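Long-range contact in envelopment polyprotein (Bovine Schmallenberg virus BH80/Germany/2011, PDB 7A56), which probably drives fusion of the viral and host membranes during entry, as a class II fusion glycoprotein captured here in its postfusion form: residues E186-K192 / P239-K245. Residue numbers count along the deposited sequence, not the author numbering.
Sequences EYKIYKK and PNIIAVK
A lysine at the end of one strand reaches past the last bridge pair, over a tyrosine ring, to the residue that precedes the other strand. Lys245, with chi1 to chi3 all t and chi4 p, lays CD over the face of the Tyr187 ring (4.0 Å from the centroid, a CH-pi contact), and its NZ then meets Glu186 twice: a salt bridge to OE2 at 2.8 Å and a hydrogen bond to O at 3.2 Å. Glu186 OE1 forms a second salt bridge, with Arg184. Glu186 (phi/psi -133/-35) and Tyr187 both face Thr121 of strand 98-134, a classic beta bulge. Beyond it, strands 187-192 and 241-245 run antiparallel, their axes 4.5 Å apart at 152°. Lys188–Val244 and Tyr190–Ile242 are hydrogen-bonded pairs: Lys188 N to Val244 O 3.1 Å, Val244 N to Lys188 O 2.8 Å, Tyr190 N to Ile242 O 3.1 Å, Ile242 N to Tyr190 O 3.0 Å. Ile189–Ala243 and Lys191–Ile241 are the non-hydrogen-bonded pairs. The sheet is antiparallel, in keeping with the largely beta architecture of class II fusion proteins: strand 187-192 lies between 98-134 and 241-245, which in turn pairs with 248-251. Alternation sends Ile189 to one face, its CG2 3.7 Å from Ile241 CG2 and its CD1 3.8 Å from Ala243 CB; Lys191 shares that face and forms a salt bridge with Asp256. On the other, Tyr190 sets CB 3.8 Å from Ile242 CG1 and CE1 3.8 Å from Val244 CG2. Lys192 N closes the ladder on Asn240 O at 2.8 Å, while its NZ bonds Met238 O and, weakly, Asn240 OD1.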
ATOM      1  N   GLU A 186      10.616 -19.710  18.149  1.00 34.92           N
ATOM      2  CA  GLU A 186      10.739 -18.365  18.731  1.00 33.30           C
ATOM      3  C   GLU A 186       9.690 -17.379  18.185  1.00 32.66           C
ATOM      4  O   GLU A 186       9.204 -16.540  18.946  1.00 34.37           O
ATOM      5  CB  GLU A 186      12.157 -17.814  18.503  1.00 33.84           C
ATOM      6  CG  GLU A 186      13.249 -18.627  19.290  1.00 34.23           C
ATOM      7  CD  GLU A 186      13.337 -18.178  20.734  1.00 39.99           C
ATOM      8  OE1 GLU A 186      14.109 -18.780  21.522  1.00 43.61           O
ATOM      9  OE2 GLU A 186      12.631 -17.169  21.072  1.00 41.61           O
ATOM     10  N   TYR A 187       9.306 -17.493  16.906  1.00 31.45           N
ATOM     11  CA  TYR A 187       8.299 -16.593  16.327  1.00 29.87           C
ATOM     12  C   TYR A 187       7.215 -17.427  15.649  1.00 30.19           C
ATOM     13  O   TYR A 187       7.503 -18.497  15.090  1.00 28.48           O
ATOM     14  CB  TYR A 187       8.899 -15.634  15.271  1.00 26.05           C
ATOM     15  CG  TYR A 187       9.947 -14.642  15.742  1.00 33.56           C
ATOM     16  CD1 TYR A 187      11.270 -15.046  15.985  1.00 36.85           C
ATOM     17  CD2 TYR A 187       9.624 -13.272  15.892  1.00 35.27           C
ATOM     18  CE1 TYR A 187      12.233 -14.129  16.377  1.00 38.84           C
ATOM     19  CE2 TYR A 187      10.586 -12.349  16.291  1.00 37.40           C
ATOM     20  CZ  TYR A 187      11.894 -12.780  16.527  1.00 41.65           C
ATOM     21  OH  TYR A 187      12.866 -11.872  16.906  1.00 43.19           O
ATOM     22  N   LYS A 188       5.964 -16.927  15.702  1.00 27.66           N
ATOM     23  CA  LYS A 188       4.825 -17.501  14.980  1.00 30.01           C
ATOM     24  C   LYS A 188       4.456 -16.562  13.849  1.00 30.59           C
ATOM     25  O   LYS A 188       4.290 -15.368  14.072  1.00 32.16           O
ATOM     26  CB  LYS A 188       3.599 -17.710  15.873  1.00 36.47           C
ATOM     27  CG  LYS A 188       3.908 -18.451  17.182  1.00 45.98           C
ATOM     28  CD  LYS A 188       2.611 -18.876  17.901  1.00 55.42           C
ATOM     29  CE  LYS A 188       2.858 -20.071  18.849  1.00 65.23           C
ATOM     30  NZ  LYS A 188       3.928 -19.789  19.841  1.00 67.43           N
ATOM     31  N   ILE A 189       4.296 -17.108  12.659  1.00 28.35           N
ATOM     32  CA  ILE A 189       4.090 -16.339  11.449  1.00 28.09           C
ATOM     33  C   ILE A 189       2.661 -16.589  10.989  1.00 28.40           C
ATOM     34  O   ILE A 189       2.181 -17.754  10.991  1.00 29.55           O
ATOM     35  CB  ILE A 189       5.131 -16.675  10.357  1.00 28.29           C
ATOM     36  CG1 ILE A 189       6.497 -15.992  10.633  1.00 28.14           C
ATOM     37  CG2 ILE A 189       4.620 -16.173   8.985  1.00 25.58           C
ATOM     38  CD1 ILE A 189       7.227 -16.316  11.936  1.00 28.05           C
ATOM     39  N   TYR A 190       1.959 -15.451  10.669  1.00 28.12           N
ATOM     40  CA  TYR A 190       0.571 -15.388  10.217  1.00 27.88           C
ATOM     41  C   TYR A 190       0.447 -14.626   8.903  1.00 26.06           C
ATOM     42  O   TYR A 190       1.232 -13.729   8.601  1.00 26.53           O
ATOM     43  CB  TYR A 190      -0.307 -14.659  11.219  1.00 29.75           C
ATOM     44  CG  TYR A 190      -0.325 -15.321  12.582  1.00 31.00           C
ATOM     45  CD1 TYR A 190       0.665 -15.054  13.511  1.00 32.55           C
ATOM     46  CD2 TYR A 190      -1.380 -16.137  12.951  1.00 33.27           C
ATOM     47  CE1 TYR A 190       0.645 -15.655  14.776  1.00 34.10           C
ATOM     48  CE2 TYR A 190      -1.433 -16.716  14.203  1.00 35.15           C
ATOM     49  CZ  TYR A 190      -0.420 -16.458  15.109  1.00 37.44           C
ATOM     50  OH  TYR A 190      -0.488 -17.000  16.373  1.00 42.78           O
ATOM     51  N   LYS A 191      -0.569 -14.994   8.128  1.00 25.49           N
ATOM     52  CA  LYS A 191      -0.896 -14.326   6.877  1.00 27.55           C
ATOM     53  C   LYS A 191      -2.287 -13.677   6.990  1.00 24.44           C
ATOM     54  O   LYS A 191      -3.217 -14.288   7.537  1.00 25.13           O
ATOM     55  CB  LYS A 191      -0.895 -15.325   5.735  1.00 30.51           C
ATOM     56  CG  LYS A 191      -0.957 -14.678   4.365  1.00 31.51           C
ATOM     57  CD  LYS A 191      -0.964 -15.789   3.306  1.00 34.81           C
ATOM     58  CE  LYS A 191      -0.783 -15.207   1.921  1.00 34.31           C
ATOM     59  NZ  LYS A 191      -0.597 -16.264   0.846  1.00 33.29           N
ATOM     60  N   LYS A 192      -2.444 -12.511   6.365  1.00 23.83           N
ATOM     61  CA  LYS A 192      -3.774 -11.832   6.327  1.00 23.06           C
ATOM     62  C   LYS A 192      -4.778 -12.716   5.583  1.00 27.30           C
ATOM     63  O   LYS A 192      -4.462 -13.258   4.513  1.00 30.50           O
ATOM     64  CB  LYS A 192      -3.610 -10.479   5.638  1.00 25.98           C
ATOM     65  CG  LYS A 192      -4.913  -9.593   5.591  1.00 26.69           C
ATOM     66  CD  LYS A 192      -4.555  -8.108   5.370  1.00 29.42           C
ATOM     67  CE  LYS A 192      -3.959  -7.901   4.011  1.00 34.09           C
ATOM     68  NZ  LYS A 192      -3.231  -6.590   3.908  1.00 34.24           N
ATOM     69  N   PRO A 239      -0.367  -5.199   7.061  1.00 23.24           N
ATOM     70  CA  PRO A 239       0.656  -6.027   6.416  1.00 24.61           C
ATOM     71  C   PRO A 239       0.115  -7.380   5.975  1.00 26.72           C
ATOM     72  O   PRO A 239      -0.790  -7.948   6.584  1.00 24.71           O
ATOM     73  CB  PRO A 239       1.716  -6.208   7.519  1.00 23.86           C
ATOM     74  CG  PRO A 239       0.964  -6.083   8.787  1.00 25.81           C
ATOM     75  CD  PRO A 239      -0.046  -4.924   8.475  1.00 23.36           C
ATOM     76  N   ASN A 240       0.720  -7.932   4.929  1.00 26.92           N
ATOM     77  CA  ASN A 240       0.216  -9.218   4.451  1.00 31.85           C
ATOM     78  C   ASN A 240       0.707 -10.371   5.319  1.00 25.32           C
ATOM     79  O   ASN A 240      -0.046 -11.302   5.611  1.00 27.38           O
ATOM     80  CB  ASN A 240       0.633  -9.428   3.003  1.00 44.23           C
ATOM     81  CG  ASN A 240      -0.564  -9.584   2.118  1.00 60.68           C
ATOM     82  OD1 ASN A 240      -1.367  -8.632   1.933  1.00 61.35           O
ATOM     83  ND2 ASN A 240      -0.749 -10.802   1.610  1.00 71.82           N
ATOM     84  N   ILE A 241       1.945 -10.305   5.761  1.00 23.03           N
ATOM     85  CA  ILE A 241       2.514 -11.345   6.619  1.00 24.61           C
ATOM     86  C   ILE A 241       3.101 -10.664   7.840  1.00 22.69           C
ATOM     87  O   ILE A 241       3.723  -9.610   7.736  1.00 23.23           O
ATOM     88  CB  ILE A 241       3.578 -12.183   5.868  1.00 24.94           C
ATOM     89  CG1 ILE A 241       2.858 -13.042   4.819  1.00 29.65           C
ATOM     90  CG2 ILE A 241       4.381 -13.113   6.849  1.00 24.04           C
ATOM     91  CD1 ILE A 241       3.728 -13.816   3.906  1.00 32.54           C
ATOM     92  N   ILE A 242       2.933 -11.288   8.989  1.00 19.72           N
ATOM     93  CA  ILE A 242       3.496 -10.776  10.225  1.00 22.44           C
ATOM     94  C   ILE A 242       4.189 -11.898  10.992  1.00 26.59           C
ATOM     95  O   ILE A 242       3.891 -13.080  10.817  1.00 27.44           O
ATOM     96  CB  ILE A 242       2.394 -10.165  11.133  1.00 22.46           C
ATOM     97  CG1 ILE A 242       1.342 -11.247  11.446  1.00 25.17           C
ATOM     98  CG2 ILE A 242       1.821  -8.914  10.460  1.00 19.32           C
ATOM     99  CD1 ILE A 242       0.310 -10.827  12.559  1.00 28.34           C
ATOM    100  N   ALA A 243       5.037 -11.495  11.932  1.00 28.10           N
ATOM    101  CA  ALA A 243       5.637 -12.440  12.849  1.00 29.51           C
ATOM    102  C   ALA A 243       5.329 -11.950  14.253  1.00 31.75           C
ATOM    103  O   ALA A 243       5.310 -10.748  14.502  1.00 34.24           O
ATOM    104  CB  ALA A 243       7.151 -12.595  12.607  1.00 28.54           C
ATOM    105  N   VAL A 244       4.996 -12.868  15.143  1.00 29.85           N
ATOM    106  CA  VAL A 244       4.502 -12.544  16.476  1.00 32.87           C
ATOM    107  C   VAL A 244       5.426 -13.181  17.501  1.00 34.51           C
ATOM    108  O   VAL A 244       5.711 -14.387  17.414  1.00 32.04           O
ATOM    109  CB  VAL A 244       3.051 -13.018  16.662  1.00 34.07           C
ATOM    110  CG1 VAL A 244       2.601 -12.775  18.093  1.00 38.08           C
ATOM    111  CG2 VAL A 244       2.123 -12.238  15.657  1.00 32.41           C
ATOM    112  N   LYS A 245       5.902 -12.366  18.452  1.00 36.34           N
ATOM    113  CA  LYS A 245       6.685 -12.859  19.586  1.00 40.48           C
ATOM    114  C   LYS A 245       6.312 -12.061  20.826  1.00 43.06           C
ATOM    115  O   LYS A 245       6.407 -10.828  20.829  1.00 42.51           O
ATOM    116  CB  LYS A 245       8.202 -12.773  19.352  1.00 41.20           C
ATOM    117  CG  LYS A 245       9.060 -13.218  20.573  1.00 44.83           C
ATOM    118  CD  LYS A 245      10.472 -13.532  20.113  1.00 44.76           C
ATOM    119  CE  LYS A 245      11.252 -14.288  21.178  1.00 48.47           C
ATOM    120  NZ  LYS A 245      10.518 -15.500  21.636  1.00 50.57           N
TER
HETATM  121  O   HOH W   1       5.500 -16.846  19.803  1.00 59.57           O